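PDB 2QGM: succinoglycan biosynthesis protein from Bacillus cereus ATCC 14579, which is of unproven function, but belongs to the erythromycin esterase-like family and is named for a possible role in succinoglycan biosynthesis. Local coordinates for residues A[97-100]-A[101-105]; A[226-229]-A[230-234]; A[264-267]-A[268-271]. All coordinates share one frame; numbering follows the deposited sequence.

Interaction 1: A[97-100]-A[101-105]; sequences VKYL and VTEMG
The ring of Tyr99 carries the CB of Glu103 over one face, while the selenium of Met104, a selenomethionine, approaches it obliquely in a Met-aromatic contact. Both lie near the C-terminal end of helix 87-104, i+4 and i+5 from the tyrosine. The first is a CH-pi contact, with CB of Glu103 4.0 Å from the ring centroid of Tyr99, and CG of Glu103 lies 3.5 Å from CE1 of Tyr99. Tyr99 reaches this place because its CG lies anti to the backbone N (chi1 178°), which swings the ring beside the side chain of Glu103, one turn on. In the second, SE of Met104 lies 4.0 Å from CE2 of Tyr99 and 3.7 Å from CD2 of Leu100. Phe61 meets the same tyrosine edge-to-face, and Lys68 and Ile71 of helix 65-71 pack on Met104, joining this helix end to its neighbour. Met104 N makes a weak bond to Leu100 O, 3.1 Å, and Gly105 has positive phi, the first residue outside helical angles. One turn back, Lys98 O accepts two donors from opposite faces of its carbonyl plane, Thr102 N at 2.9 Å and Thr102 OG1 at 2.7 Å.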
# COMPACT_ATOMS: atom_id res chain seq x y z
N VAL A 97 1.65 9.29 8.27
CA VAL A 97 2.97 8.66 8.21
C VAL A 97 3.94 9.43 9.10
O VAL A 97 4.65 8.85 9.92
CB VAL A 97 3.51 8.62 6.74
CG1 VAL A 97 4.98 8.19 6.73
CG2 VAL A 97 2.66 7.67 5.90
N LYS A 98 3.95 10.75 8.95
CA LYS A 98 4.84 11.57 9.75
C LYS A 98 4.60 11.36 11.25
O LYS A 98 5.55 11.29 12.04
CB LYS A 98 4.67 13.04 9.38
CG LYS A 98 5.81 13.92 9.87
CD LYS A 98 5.65 15.35 9.37
CE LYS A 98 6.80 16.21 9.83
NZ LYS A 98 6.57 17.63 9.46
N TYR A 99 3.34 11.26 11.65
CA TYR A 99 3.01 11.05 13.05
C TYR A 99 3.52 9.68 13.52
O TYR A 99 4.13 9.56 14.58
CB TYR A 99 1.50 11.14 13.26
CG TYR A 99 1.08 10.88 14.69
CD1 TYR A 99 1.32 11.81 15.69
CD2 TYR A 99 0.46 9.68 15.04
CE1 TYR A 99 0.94 11.56 17.01
CE2 TYR A 99 0.08 9.42 16.35
CZ TYR A 99 0.33 10.36 17.33
OH TYR A 99 -0.01 10.08 18.64
N LEU A 100 3.26 8.64 12.73
CA LEU A 100 3.71 7.29 13.09
C LEU A 100 5.23 7.21 13.23
O LEU A 100 5.75 6.56 14.14
CB LEU A 100 3.26 6.27 12.04
CG LEU A 100 1.76 5.98 11.94
CD1 LEU A 100 1.53 4.88 10.92
CD2 LEU A 100 1.21 5.56 13.30
N VAL A 101 5.95 7.88 12.34
CA VAL A 101 7.40 7.85 12.39
C VAL A 101 7.97 8.63 13.57
O VAL A 101 8.77 8.11 14.35
CB VAL A 101 8.02 8.40 11.07
CG1 VAL A 101 9.53 8.55 11.21
CG2 VAL A 101 7.73 7.46 9.92
N THR A 102 7.51 9.87 13.72
CA THR A 102 8.00 10.75 14.78
C THR A 102 7.48 10.50 16.19
O THR A 102 8.19 10.77 17.16
CB THR A 102 7.72 12.22 14.43
OG1 THR A 102 6.31 12.42 14.35
CG2 THR A 102 8.36 12.60 13.11
N GLU A 103 6.25 10.01 16.33
CA GLU A 103 5.66 9.79 17.65
C GLU A 103 5.43 8.33 18.06
O GLU A 103 5.26 8.04 19.25
CB GLU A 103 4.32 10.54 17.75
CG GLU A 103 4.40 12.06 17.60
CD GLU A 103 5.31 12.70 18.63
OE1 GLU A 103 5.33 12.24 19.79
OE2 GLU A 103 6.01 13.68 18.29
N MSE A 104 5.44 7.41 17.10
CA MSE A 104 5.19 6.01 17.43
C MSE A 104 6.26 5.00 17.01
O MSE A 104 6.03 3.79 17.05
CB MSE A 104 3.83 5.59 16.85
CG MSE A 104 2.66 6.31 17.50
SE MSE A 104 0.97 5.56 16.98
CE MSE A 104 1.12 3.86 17.88
N GLY A 105 7.42 5.50 16.61
CA GLY A 105 8.51 4.62 16.23
C GLY A 105 8.34 3.74 15.00
O GLY A 105 8.87 2.64 14.97

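Interaction 2: A[226-229]-A[230-234]; sequences FKAN and AERVA
From Phe226 to Val233 the backbone is regular alpha-helix, with four successive i to i+4 bonds running from Ala230 N to Phe226 O at 2.9 Å through to Val233 N to Asn229 O at 3.2 Å. On this frame, within helix 220-236, Lys227 and Glu231 lie side by side one turn apart and point the same way. Lys227 is extended until its last torsion, where a bend (chi4 -67°) turns NZ toward the glutamate. The resulting i to i+4 salt bridge spans 3.3 Å from Lys227 NZ to Glu231 OE1, and its hydrogen bond is weak. Asn229 and Arg232, three residues apart, also point the same way. Asn229 OD1 sits at the edge of the guanidinium, approaching Arg232 NH2 to 3.5 Å, with the amide and guanidinium planes 61° apart, and Ala228 O lies over one guanidinium face. Ala230 and Val233 face two neighbouring helices: Ala230 packs on Thr267 of helix 253-269, whereas Val233 meets Val198 and Tyr202 of helix 195-203. With its hydrogen bond weak, the Lys227 to Glu231 ion pair is probably a modest contribution beside the regular backbone bonds.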
# COMPACT_ATOMS: atom_id res chain seq x y z
N PHE A 226 12.30 -19.96 -17.00
CA PHE A 226 12.67 -18.74 -16.27
C PHE A 226 12.43 -18.84 -14.77
O PHE A 226 13.18 -18.29 -13.98
CB PHE A 226 11.93 -17.52 -16.82
CG PHE A 226 12.35 -17.13 -18.22
CD1 PHE A 226 13.64 -17.39 -18.68
CD2 PHE A 226 11.46 -16.47 -19.06
CE1 PHE A 226 14.04 -16.99 -19.96
CE2 PHE A 226 11.84 -16.07 -20.35
CZ PHE A 226 13.13 -16.33 -20.80
N LYS A 227 11.36 -19.53 -14.37
CA LYS A 227 11.06 -19.69 -12.95
C LYS A 227 12.18 -20.52 -12.32
O LYS A 227 12.65 -20.23 -11.22
CB LYS A 227 9.72 -20.41 -12.74
CG LYS A 227 9.45 -20.79 -11.29
CD LYS A 227 8.21 -21.65 -11.13
CE LYS A 227 8.06 -22.14 -9.68
NZ LYS A 227 9.13 -23.11 -9.27
N ALA A 228 12.59 -21.57 -13.04
CA ALA A 228 13.66 -22.45 -12.58
C ALA A 228 14.96 -21.66 -12.43
O ALA A 228 15.65 -21.77 -11.42
CB ALA A 228 13.86 -23.60 -13.57
N ASN A 229 15.29 -20.86 -13.44
CA ASN A 229 16.50 -20.05 -13.40
C ASN A 229 16.49 -19.09 -12.22
O ASN A 229 17.50 -18.91 -11.53
CB ASN A 229 16.66 -19.26 -14.71
CG ASN A 229 17.03 -20.15 -15.89
OD1 ASN A 229 16.97 -21.38 -15.81
ND2 ASN A 229 17.40 -19.52 -17.00
N ALA A 230 15.33 -18.46 -11.97
CA ALA A 230 15.19 -17.49 -10.88
C ALA A 230 15.31 -18.17 -9.53
O ALA A 230 15.92 -17.64 -8.60
CB ALA A 230 13.85 -16.79 -10.98
N GLU A 231 14.69 -19.34 -9.41
CA GLU A 231 14.74 -20.08 -8.16
C GLU A 231 16.18 -20.51 -7.89
O GLU A 231 16.63 -20.51 -6.74
CB GLU A 231 13.82 -21.30 -8.25
CG GLU A 231 13.89 -22.24 -7.06
CD GLU A 231 12.73 -23.21 -7.01
OE1 GLU A 231 12.16 -23.52 -8.07
OE2 GLU A 231 12.38 -23.65 -5.89
N ARG A 232 16.90 -20.84 -8.96
CA ARG A 232 18.29 -21.28 -8.88
C ARG A 232 19.17 -20.21 -8.25
O ARG A 232 19.93 -20.48 -7.31
CB ARG A 232 18.82 -21.60 -10.28
CG ARG A 232 20.18 -22.29 -10.30
CD ARG A 232 20.76 -22.33 -11.71
NE ARG A 232 19.75 -22.64 -12.72
CZ ARG A 232 19.05 -23.77 -12.77
NH1 ARG A 232 19.25 -24.72 -11.87
NH2 ARG A 232 18.14 -23.94 -13.72
N VAL A 233 19.07 -18.98 -8.75
CA VAL A 233 19.87 -17.88 -8.22
C VAL A 233 19.49 -17.53 -6.78
O VAL A 233 20.37 -17.23 -5.97
CB VAL A 233 19.73 -16.62 -9.08
CG1 VAL A 233 20.62 -15.51 -8.53
CG2 VAL A 233 20.11 -16.94 -10.52
N ALA A 234 18.20 -17.56 -6.46
CA ALA A 234 17.77 -17.24 -5.10
C ALA A 234 18.38 -18.26 -4.14
O ALA A 234 18.83 -17.90 -3.05
CB ALA A 234 16.24 -17.27 -5.00

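Interaction 3: A[264-267]-A[268-271]; sequences EKFT and TMLL
Two threonines with different first torsions turn their hydroxyls onto one carbonyl: in Thr268 OG1 lies anti to its own carbonyl carbon (chi1 -59°), whereas in Thr267 OG1 stands between the backbone N and the carbonyl carbon (chi1 63°). Both settings bring the oxygen back to Glu264 O, four and three residues earlier on helix 253-269. That acceptor therefore takes three hydrogen bonds, from Thr268 N at 2.9 Å, from Thr268 OG1 at 2.8 Å and from Thr267 OG1 at 2.8 Å. They arrive from distinct directions. The amide nitrogen lies nearly in line with the C=O, yet the bond is bent at its hydrogen (134°), and the same N-H makes a weak second bond to Lys265 O, 3.1 Å from Thr268 N. The Thr268 hydroxyl stands well above the carbonyl plane, while the Thr267 hydroxyl approaches at a sharper angle, tilted moderately from that plane. A water donates to Thr268 OG1 and, at 2.7 Å, to Glu264 OE2, bridging two side chains that run side by side.

Phe266, Met269 and Leu270 form an apolar cluster. Phe266 receives the CD1 methyl of Leu270 over one face, 4.0 Å from the ring centroid in a CH-pi contact. The methyl sits toward the rim, with Phe266 CZ 3.6 Å from Leu270 CD1. Met269, a selenomethionine, adds its terminal CE obliquely beside Phe266 CD2 at 4.1 Å. Tyr215 meets the phenylalanine edge-to-face, and Ile212 of the same short helix touches all three.

At Leu270 the bonding weakens: its N-H bond to Phe266 O is weak, and it is the first residue to leave helical angles. What results is the C-terminal turn of a helix packed among helices 212-215, 220-236 and 276-297, with threonine hydroxyls bonded back to a carbonyl of the preceding turn.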
# COMPACT_ATOMS: atom_id res chain seq x y z
N GLU A 264 12.29 -14.29 -8.15
CA GLU A 264 11.70 -15.63 -8.11
C GLU A 264 10.18 -15.49 -7.97
O GLU A 264 9.42 -16.14 -8.68
CB GLU A 264 12.24 -16.45 -6.94
CG GLU A 264 11.70 -17.88 -6.90
CD GLU A 264 12.14 -18.65 -5.66
OE1 GLU A 264 13.31 -18.51 -5.27
OE2 GLU A 264 11.31 -19.39 -5.09
N LYS A 265 9.75 -14.63 -7.04
CA LYS A 265 8.32 -14.40 -6.83
C LYS A 265 7.63 -13.99 -8.12
O LYS A 265 6.57 -14.50 -8.46
CB LYS A 265 8.11 -13.31 -5.77
CG LYS A 265 8.48 -13.70 -4.35
CD LYS A 265 8.16 -12.57 -3.38
CE LYS A 265 8.45 -12.95 -1.93
NZ LYS A 265 9.88 -13.23 -1.68
N PHE A 266 8.24 -13.06 -8.86
CA PHE A 266 7.66 -12.59 -10.11
C PHE A 266 7.44 -13.74 -11.12
O PHE A 266 6.37 -13.86 -11.71
CB PHE A 266 8.56 -11.50 -10.71
CG PHE A 266 8.05 -10.90 -11.99
CD1 PHE A 266 8.37 -11.47 -13.22
CD2 PHE A 266 7.25 -9.75 -11.97
CE1 PHE A 266 7.91 -10.89 -14.42
CE2 PHE A 266 6.80 -9.18 -13.15
CZ PHE A 266 7.13 -9.75 -14.38
N THR A 267 8.45 -14.59 -11.29
CA THR A 267 8.35 -15.71 -12.23
C THR A 267 7.41 -16.81 -11.74
O THR A 267 6.91 -17.61 -12.53
CB THR A 267 9.74 -16.33 -12.50
OG1 THR A 267 10.27 -16.88 -11.28
CG2 THR A 267 10.70 -15.28 -13.04
N THR A 268 7.18 -16.86 -10.43
CA THR A 268 6.30 -17.87 -9.84
C THR A 268 4.84 -17.41 -9.94
O THR A 268 3.94 -18.20 -10.21
CB THR A 268 6.64 -18.12 -8.36
OG1 THR A 268 8.01 -18.54 -8.26
CG2 THR A 268 5.73 -19.19 -7.77
N MSE A 269 4.63 -16.12 -9.70
CA MSE A 269 3.31 -15.51 -9.74
C MSE A 269 2.68 -15.59 -11.14
O MSE A 269 1.47 -15.78 -11.28
CB MSE A 269 3.45 -14.04 -9.31
CG MSE A 269 2.25 -13.15 -9.55
SE MSE A 269 2.71 -11.29 -9.14
CE MSE A 269 3.48 -10.84 -10.88
N LEU A 270 3.51 -15.45 -12.17
CA LEU A 270 3.03 -15.46 -13.54
C LEU A 270 3.17 -16.79 -14.26
O LEU A 270 3.06 -16.85 -15.49
CB LEU A 270 3.73 -14.36 -14.34
CG LEU A 270 3.48 -12.94 -13.83
CD1 LEU A 270 4.27 -11.94 -14.69
CD2 LEU A 270 1.99 -12.62 -13.87
N LEU A 271 3.39 -17.86 -13.51
CA LEU A 271 3.51 -19.19 -14.09
C LEU A 271 2.12 -19.67 -14.52
O LEU A 271 1.95 -20.16 -15.64
CB LEU A 271 4.12 -20.15 -13.06
CG LEU A 271 4.47 -21.56 -13.53
CD1 LEU A 271 5.47 -21.49 -14.67
CD2 LEU A 271 5.04 -22.37 -12.37
O HOH W 1 8.83 -19.93 -6.00

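All three contacts are local, each made along a single helix or at its end, and they sample two regions of the protein. Interactions 2 and 3 are neighbours, their centres 10 Å apart, on the consecutive helices 220-236 and 253-269. They touch directly through packing contacts: Ala234 CB lies 3.2 Å from Glu264 OE1, and Lys227 CD 3.5 Å from Leu271 CD2. Interaction 1 stands apart, its centre 34 Å from that of interaction 3 and on the opposite side of the chain's centre. There, Val97, Leu100 and Val101 pack on Met302 of the mixed sheet's strand 301-304. Interactions 1 and 3 lie at or near the C-terminal ends of their helices, whereas interaction 2 lies within an unbroken helix.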